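PDB 4ESQ: Serine/threonine protein kinase from Mycobacterium tuberculosis, which probably transfers phosphate from ATP to serine and threonine residues of proteins as a membrane receptor kinase, this piece being its extracellular sensor domain. Local coordinates for residues 24-29 with 83-87. Sequence-based numbering, arbitrary orientation.
Sequences MGSSSM and EHWVN
The imidazole of His84 packs against the turn made by residues 24-29, and Met24 O sits over one of its faces, 3.1 Å from His84 NE2. That approach is too poorly angled for a hydrogen bond. Met29 crosses His84 at about a right angle, its SD 3.7 Å from His84 CB and oblique to the ring, while Ser26 CB comes within 3.8 Å of His84 ND1. Farther along the strand, Val86 CG2 touches both methionines, 3.6 Å from Met24 CG and 3.9 Å from Met29 CE. Met24 reaches both neighbours because its chain bends at chi2 (-47°) and again at chi3, bringing CE back toward His84 CD2 while SD stays beside Val86. Behind this layer, Glu77 OE2 bonds to both His84 ND1 and Ser26 OG, so one carboxylate oxygen ties the turn to the histidine. Ser26 OG in turn accepts from Ser28 N at 3.1 Å, nearly straight, and Asn21 OD1 takes Met29 N. From helix 179-192, Gln179 touches Met24 and Ile183 touches Val86. The loop joining helix 17-24 to strand 30-31, which holds an ST turn after the positive-phi Gly25, thus lays its two flanking methionines on strand 84-92 of the antiparallel sheet in the PknH-like sensor domain.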
ATOM      1  N   MET A  24       4.476  12.750   5.720  1.00 12.15           N
ATOM      2  CA  MET A  24       5.698  12.045   6.100  1.00 11.32           C
ATOM      3  C   MET A  24       6.659  12.878   6.952  1.00 13.94           C
ATOM      4  O   MET A  24       7.605  12.339   7.526  1.00 14.81           O
ATOM      5  CB  MET A  24       6.439  11.511   4.863  1.00 11.68           C
ATOM      6  CG  MET A  24       5.697  10.414   4.089  1.00 12.22           C
ATOM      7  SD  MET A  24       5.023   9.084   5.117  1.00 13.31           S
ATOM      8  CE  MET A  24       6.529   8.294   5.668  1.00 14.81           C
ATOM      9  N   GLY A  25       6.427  14.185   7.034  1.00 12.09           N
ATOM     10  CA  GLY A  25       7.333  15.035   7.782  1.00 10.59           C
ATOM     11  C   GLY A  25       8.577  15.387   6.989  1.00 14.38           C
ATOM     12  O   GLY A  25       9.673  15.503   7.543  1.00 16.05           O
ATOM     13  N   SER A  26       8.405  15.563   5.685  1.00 14.10           N
ATOM     14  CA  SER A  26       9.508  15.891   4.788  1.00 14.15           C
ATOM     15  C   SER A  26       9.197  17.160   4.004  1.00 14.53           C
ATOM     16  O   SER A  26       8.068  17.639   4.013  1.00 14.79           O
ATOM     17  CB  SER A  26       9.742  14.727   3.815  1.00 13.70           C
ATOM     18  OG  SER A  26      10.834  14.976   2.948  1.00 16.62           O
ATOM     19  N   SER A  27      10.203  17.699   3.322  1.00 15.98           N
ATOM     20  CA  SER A  27      10.013  18.818   2.406  1.00 15.46           C
ATOM     21  C   SER A  27      10.687  18.534   1.069  1.00 17.80           C
ATOM     22  O   SER A  27      10.803  19.428   0.232  1.00 20.36           O
ATOM     23  CB  SER A  27      10.620  20.107   2.987  1.00 23.69           C
ATOM     24  OG  SER A  27       9.872  20.593   4.089  1.00 30.49           O
ATOM     25  N   SER A  28      11.148  17.301   0.868  1.00 14.57           N
ATOM     26  CA  SER A  28      11.965  17.008  -0.306  1.00 16.95           C
ATOM     27  C   SER A  28      11.677  15.671  -0.993  1.00 16.65           C
ATOM     28  O   SER A  28      12.437  15.255  -1.863  1.00 16.22           O
ATOM     29  CB  SER A  28      13.449  17.089   0.061  1.00 18.92           C
ATOM     30  OG  SER A  28      13.751  16.206   1.127  1.00 20.49           O
ATOM     31  N   MET A  29      10.588  15.004  -0.626  1.00 15.35           N
ATOM     32  CA  MET A  29      10.266  13.741  -1.288  1.00 15.32           C
ATOM     33  C   MET A  29       9.838  14.026  -2.720  1.00 14.52           C
ATOM     34  O   MET A  29       9.141  15.003  -2.982  1.00 14.59           O
ATOM     35  CB  MET A  29       9.179  12.972  -0.534  1.00 13.45           C
ATOM     36  CG  MET A  29       9.605  12.489   0.833  1.00 13.29           C
ATOM     37  SD  MET A  29       8.270  11.737   1.790  1.00 13.21           S
ATOM     38  CE  MET A  29       8.158  10.140   0.973  1.00 14.35           C
ATOM     39  N   GLU A  83      15.137   9.253   4.092  1.00 14.65           N
ATOM     40  CA  GLU A  83      14.515   9.080   5.405  1.00 13.83           C
ATOM     41  C   GLU A  83      13.086   8.544   5.316  1.00 12.97           C
ATOM     42  O   GLU A  83      12.585   7.950   6.274  1.00 12.94           O
ATOM     43  CB  GLU A  83      14.514  10.402   6.185  1.00 19.64           C
ATOM     44  CG  GLU A  83      15.903  10.901   6.587  1.00 21.91           C
ATOM     45  CD  GLU A  83      16.520  10.089   7.717  1.00 24.56           C
ATOM     46  OE1 GLU A  83      15.772   9.609   8.597  1.00 19.76           O
ATOM     47  OE2 GLU A  83      17.760   9.930   7.719  1.00 29.43           O
ATOM     48  N   HIS A  84      12.438   8.756   4.168  1.00 12.29           N
ATOM     49  CA  HIS A  84      11.026   8.401   4.006  1.00 12.39           C
ATOM     50  C   HIS A  84      10.783   7.789   2.629  1.00 14.00           C
ATOM     51  O   HIS A  84      11.448   8.145   1.658  1.00 13.17           O
ATOM     52  CB  HIS A  84      10.150   9.644   4.150  1.00 13.48           C
ATOM     53  CG  HIS A  84      10.385  10.405   5.417  1.00 12.97           C
ATOM     54  ND1 HIS A  84      11.145  11.554   5.462  1.00 12.55           N
ATOM     55  CD2 HIS A  84       9.970  10.179   6.686  1.00 12.73           C
ATOM     56  CE1 HIS A  84      11.177  12.011   6.703  1.00 15.63           C
ATOM     57  NE2 HIS A  84      10.477  11.190   7.467  1.00 15.92           N
ATOM     58  N   TRP A  85       9.815   6.883   2.541  1.00 13.17           N
ATOM     59  CA  TRP A  85       9.515   6.214   1.280  1.00 10.01           C
ATOM     60  C   TRP A  85       8.037   5.867   1.265  1.00 11.91           C
ATOM     61  O   TRP A  85       7.532   5.289   2.228  1.00 13.19           O
ATOM     62  CB  TRP A  85      10.354   4.939   1.182  1.00 11.15           C
ATOM     63  CG  TRP A  85      10.304   4.199  -0.120  1.00 14.65           C
ATOM     64  CD1 TRP A  85      11.152   4.347  -1.188  1.00 13.45           C
ATOM     65  CD2 TRP A  85       9.385   3.160  -0.482  1.00 12.84           C
ATOM     66  NE1 TRP A  85      10.805   3.467  -2.194  1.00 12.23           N
ATOM     67  CE2 TRP A  85       9.726   2.729  -1.781  1.00 13.43           C
ATOM     68  CE3 TRP A  85       8.301   2.555   0.168  1.00 13.02           C
ATOM     69  CZ2 TRP A  85       9.013   1.728  -2.451  1.00 12.14           C
ATOM     70  CZ3 TRP A  85       7.606   1.552  -0.495  1.00 13.80           C
ATOM     71  CH2 TRP A  85       7.964   1.155  -1.793  1.00 12.02           C
ATOM     72  N   VAL A  86       7.337   6.232   0.191  1.00  9.93           N
ATOM     73  CA  VAL A  86       5.907   5.961   0.109  1.00 13.55           C
ATOM     74  C   VAL A  86       5.565   5.333  -1.221  1.00 12.19           C
ATOM     75  O   VAL A  86       5.995   5.818  -2.265  1.00 13.00           O
ATOM     76  CB  VAL A  86       5.080   7.253   0.270  1.00 13.36           C
ATOM     77  CG1 VAL A  86       3.625   7.044  -0.205  1.00 14.24           C
ATOM     78  CG2 VAL A  86       5.144   7.745   1.710  1.00 11.63           C
ATOM     79  N   ASN A  87       4.791   4.253  -1.180  1.00 10.97           N
ATOM     80  CA  ASN A  87       4.208   3.670  -2.378  1.00 11.78           C
ATOM     81  C   ASN A  87       2.697   3.786  -2.195  1.00 12.16           C
ATOM     82  O   ASN A  87       2.131   3.178  -1.278  1.00 10.98           O
ATOM     83  CB  ASN A  87       4.618   2.201  -2.528  1.00 12.14           C
ATOM     84  CG  ASN A  87       4.200   1.587  -3.876  1.00 14.60           C
ATOM     85  OD1 ASN A  87       3.435   2.171  -4.642  1.00 13.29           O
ATOM     86  ND2 ASN A  87       4.712   0.396  -4.159  1.00 18.83           N
TER